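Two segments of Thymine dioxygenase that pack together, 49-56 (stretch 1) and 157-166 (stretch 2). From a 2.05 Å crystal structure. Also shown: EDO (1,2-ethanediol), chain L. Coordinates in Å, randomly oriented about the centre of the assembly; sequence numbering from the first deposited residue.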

# COMPACT_ATOMS: atom_id res chain seq x y z
N TYR A 49 -3.53 12.17 -2.00
CA TYR A 49 -4.28 11.64 -3.15
C TYR A 49 -3.69 12.27 -4.40
O TYR A 49 -3.49 13.49 -4.43
N LEU A 50 -3.45 11.46 -5.41
CA LEU A 50 -3.03 11.96 -6.72
C LEU A 50 -4.13 11.74 -7.74
O LEU A 50 -4.71 10.66 -7.79
N LYS A 51 -4.39 12.76 -8.55
CA LYS A 51 -5.27 12.65 -9.71
C LYS A 51 -4.45 12.90 -10.97
O LYS A 51 -3.32 13.40 -10.91
N ASN A 52 -5.02 12.54 -12.12
CA ASN A 52 -4.37 12.68 -13.42
C ASN A 52 -2.97 12.09 -13.45
O ASN A 52 -2.01 12.74 -13.87
N ILE A 53 -2.86 10.85 -12.99
CA ILE A 53 -1.62 10.09 -13.07
C ILE A 53 -1.51 9.48 -14.47
O ILE A 53 -2.52 9.39 -15.18
N PRO A 54 -0.31 9.07 -14.89
CA PRO A 54 -0.15 8.52 -16.24
C PRO A 54 -0.88 7.19 -16.51
O PRO A 54 -1.10 6.84 -17.68
N ILE A 55 -1.26 6.46 -15.47
CA ILE A 55 -2.02 5.21 -15.64
C ILE A 55 -3.46 5.54 -16.03
O ILE A 55 -4.15 6.23 -15.28
N GLN A 56 -3.91 5.04 -17.18
CA GLN A 56 -5.23 5.37 -17.72
C GLN A 56 -6.37 4.71 -16.95
O GLN A 56 -6.26 3.54 -16.55
N GLN A 157 3.89 -0.22 -15.01
CA GLN A 157 3.35 1.14 -14.98
C GLN A 157 3.36 1.75 -13.57
O GLN A 157 3.63 2.94 -13.41
N CYS A 158 3.08 0.93 -12.55
CA CYS A 158 3.19 1.37 -11.16
C CYS A 158 4.65 1.57 -10.76
O CYS A 158 4.97 2.48 -9.99
N LYS A 159 5.53 0.72 -11.27
CA LYS A 159 6.98 0.87 -11.08
C LYS A 159 7.45 2.22 -11.62
O LYS A 159 8.25 2.90 -10.98
N ALA A 160 6.94 2.60 -12.79
CA ALA A 160 7.25 3.90 -13.38
C ALA A 160 6.70 5.06 -12.54
O ALA A 160 7.38 6.06 -12.36
N LEU A 161 5.48 4.91 -12.01
CA LEU A 161 4.90 5.94 -11.15
C LEU A 161 5.68 6.12 -9.84
O LEU A 161 5.85 7.24 -9.36
N HIS A 162 6.16 5.01 -9.27
CA HIS A 162 7.02 5.06 -8.09
C HIS A 162 8.22 5.98 -8.34
O HIS A 162 8.51 6.87 -7.53
N ILE A 163 8.90 5.75 -9.45
CA ILE A 163 10.08 6.54 -9.81
C ILE A 163 9.72 8.03 -9.88
O ILE A 163 10.46 8.86 -9.38
N GLU A 164 8.56 8.35 -10.47
CA GLU A 164 8.15 9.75 -10.63
C GLU A 164 7.75 10.40 -9.31
O GLU A 164 8.05 11.57 -9.09
N VAL A 165 7.08 9.66 -8.43
CA VAL A 165 6.72 10.19 -7.11
C VAL A 165 7.98 10.49 -6.29
O VAL A 165 8.04 11.51 -5.62
N MET A 166 8.97 9.60 -6.35
CA MET A 166 10.23 9.84 -5.65
C MET A 166 10.96 11.06 -6.22
O MET A 166 11.56 11.84 -5.48

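Stretch 1 leaves a strand at Lys51 and runs on as a loop to Gln56, which sits at the N-cap position before a helix. Stretch 2 is helical throughout, held by regular backbone hydrogen bonds such as Leu161 N to Gln157 O at 3.0 Å. The two stretches bury 306 Å² between them, summed over both sides. The contact is mostly apolar, and no direct hydrogen bond crosses it.

Ile55 and Leu161 cover the most surface, followed by Gln157. Ile55 points toward the helix with chi1 m and chi2 t. Its CD1 touches two helix residues about one turn apart, Cys158 and Leu161. Ile55 CD1 lies 4.0 Å from Cys158 SG and 4.3 Å from Leu161 CD2. Cys158 has its CA-to-CB bond directed away from stretch 1, yet with chi1 m its sulfur still reaches the isoleucine.

Leu161 points toward the loop with chi1 t and chi2 p. Both methyl groups lie against Ile53, while CD1 alone comes near Pro54 CD and CD2 alone near Ile55 CD1. Leu161 CD2 packs 4.0 Å from Ile53 CD1. Leu161 CD1 lies 4.1 Å from Pro54 CD, on the proline ring. One leucine therefore touches three consecutive residues of the loop. Ile53 makes its contact with chi1 p and chi2 t. Pro54 has a C-gamma exo pucker and remains exposed in spite of its contact.

Leu50 extends the apolar contact to the strand. It points toward the helix with chi1 m and chi2 t, and its CD1 comes to 4.1 Å from Val165 CG2. Val165 is directed sideways, with chi1 t. The backbones are well separated here, with 9.9 Å between Leu50 CA and Val165 CA, so the side chains span the gap. At the other end the backbones are closer, with Ile55 CA 6.8 Å from Gln157 CA.

Gln157 brings the polar element. It points toward stretch 1 with chi1 m and chi2 t, and its OE1 lies 3.8 Å from Ile55 CG1. That is a van der Waals approach. The polar link runs through water 1, which donates to Gln157 OE1 at 2.9 Å and accepts from Gln56 N at 2.8 Å. Gln157 NE2 is hydrogen-bonded elsewhere in the structure.

A 1,2-ethanediol, probably from the crystallisation liquor, binds stretch 1. Its O2 donates to Ile55 O at 2.4 Å, a very short hydrogen bond, and EDO O2 is 3.4 Å from Ile53 CG1.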

# COMPACT_ATOMS: atom_id res chain seq x y z
CB TYR A 49 -5.76 12.02 -3.10
CG TYR A 49 -6.67 11.24 -2.16
CD1 TYR A 49 -6.32 11.00 -0.84
CD2 TYR A 49 -7.92 10.81 -2.60
CE1 TYR A 49 -7.18 10.33 0.02
CE2 TYR A 49 -8.79 10.14 -1.75
CZ TYR A 49 -8.42 9.90 -0.45
OH TYR A 49 -9.28 9.23 0.39
CB LEU A 50 -1.76 11.26 -7.19
CG LEU A 50 -0.49 11.50 -6.37
CD1 LEU A 50 0.65 10.72 -6.99
CD2 LEU A 50 -0.16 12.99 -6.29
CB LYS A 51 -6.44 13.64 -9.61
CG LYS A 51 -6.05 15.11 -9.52
CD LYS A 51 -7.24 16.00 -9.15
CE LYS A 51 -8.12 16.31 -10.34
NZ LYS A 51 -9.32 17.09 -9.92
CB ASN A 52 -4.35 14.15 -13.86
CG ASN A 52 -5.75 14.73 -13.99
OD1 ASN A 52 -6.70 14.00 -14.24
ND2 ASN A 52 -5.87 16.03 -13.81
CB ILE A 53 -1.52 9.00 -11.98
CG1 ILE A 53 -2.76 8.09 -11.98
CG2 ILE A 53 -1.34 9.64 -10.61
CD1 ILE A 53 -2.54 6.75 -11.31
CB PRO A 54 1.37 8.32 -16.38
CG PRO A 54 1.98 9.15 -15.30
CD PRO A 54 0.98 9.13 -14.18
CB ILE A 55 -1.99 4.34 -14.37
CG1 ILE A 55 -0.56 3.89 -14.07
CG2 ILE A 55 -2.90 3.12 -14.52
CD1 ILE A 55 -0.35 3.33 -12.68
CB GLN A 56 -5.33 4.95 -19.19
CG GLN A 56 -4.44 5.74 -20.14
CD GLN A 56 -4.83 7.20 -20.25
OE1 GLN A 56 -4.02 8.09 -20.00
NE2 GLN A 56 -6.09 7.46 -20.63
CB GLN A 157 1.95 1.17 -15.57
CG GLN A 157 1.94 0.88 -17.06
CD GLN A 157 0.59 1.13 -17.70
OE1 GLN A 157 -0.08 2.12 -17.40
NE2 GLN A 157 0.18 0.23 -18.59
CB CYS A 158 2.54 0.36 -10.21
SG CYS A 158 0.73 0.30 -10.29
CB LYS A 159 7.71 -0.28 -11.78
CG LYS A 159 9.22 -0.12 -11.95
CD LYS A 159 9.77 -1.28 -12.77
CE LYS A 159 11.19 -1.03 -13.23
NZ LYS A 159 11.65 -2.12 -14.14
CB ALA A 160 6.71 3.97 -14.81
CB LEU A 161 3.43 5.63 -10.84
CG LEU A 161 2.65 6.66 -10.03
CD1 LEU A 161 2.72 8.05 -10.66
CD2 LEU A 161 1.20 6.23 -9.88
CB HIS A 162 7.52 3.66 -7.73
CG HIS A 162 8.44 3.63 -6.55
ND1 HIS A 162 9.47 2.72 -6.44
CD2 HIS A 162 8.49 4.38 -5.42
CE1 HIS A 162 10.11 2.92 -5.30
NE2 HIS A 162 9.53 3.92 -4.67
CB ILE A 163 10.71 6.04 -11.14
CG1 ILE A 163 11.38 4.68 -10.91
CG2 ILE A 163 11.74 7.03 -11.68
CD1 ILE A 163 11.65 3.90 -12.18
CB GLU A 164 7.00 9.87 -11.64
CG GLU A 164 7.31 9.37 -13.05
CD GLU A 164 8.22 10.30 -13.86
OE1 GLU A 164 8.86 11.21 -13.28
OE2 GLU A 164 8.31 10.10 -15.09
CB VAL A 165 5.77 9.25 -6.33
CG1 VAL A 165 5.58 9.75 -4.90
CG2 VAL A 165 4.42 9.15 -7.02
CB MET A 166 11.14 8.61 -5.69
CG MET A 166 10.60 7.38 -4.95
SD MET A 166 9.91 7.66 -3.31
CE MET A 166 11.37 8.09 -2.36
C1 EDO L . -7.31 5.84 -12.56
O1 EDO L . -6.38 5.70 -11.48
C2 EDO L . -6.97 7.10 -13.34
O2 EDO L . -5.56 7.12 -13.59
O HOH W 1 -2.64 2.90 -18.48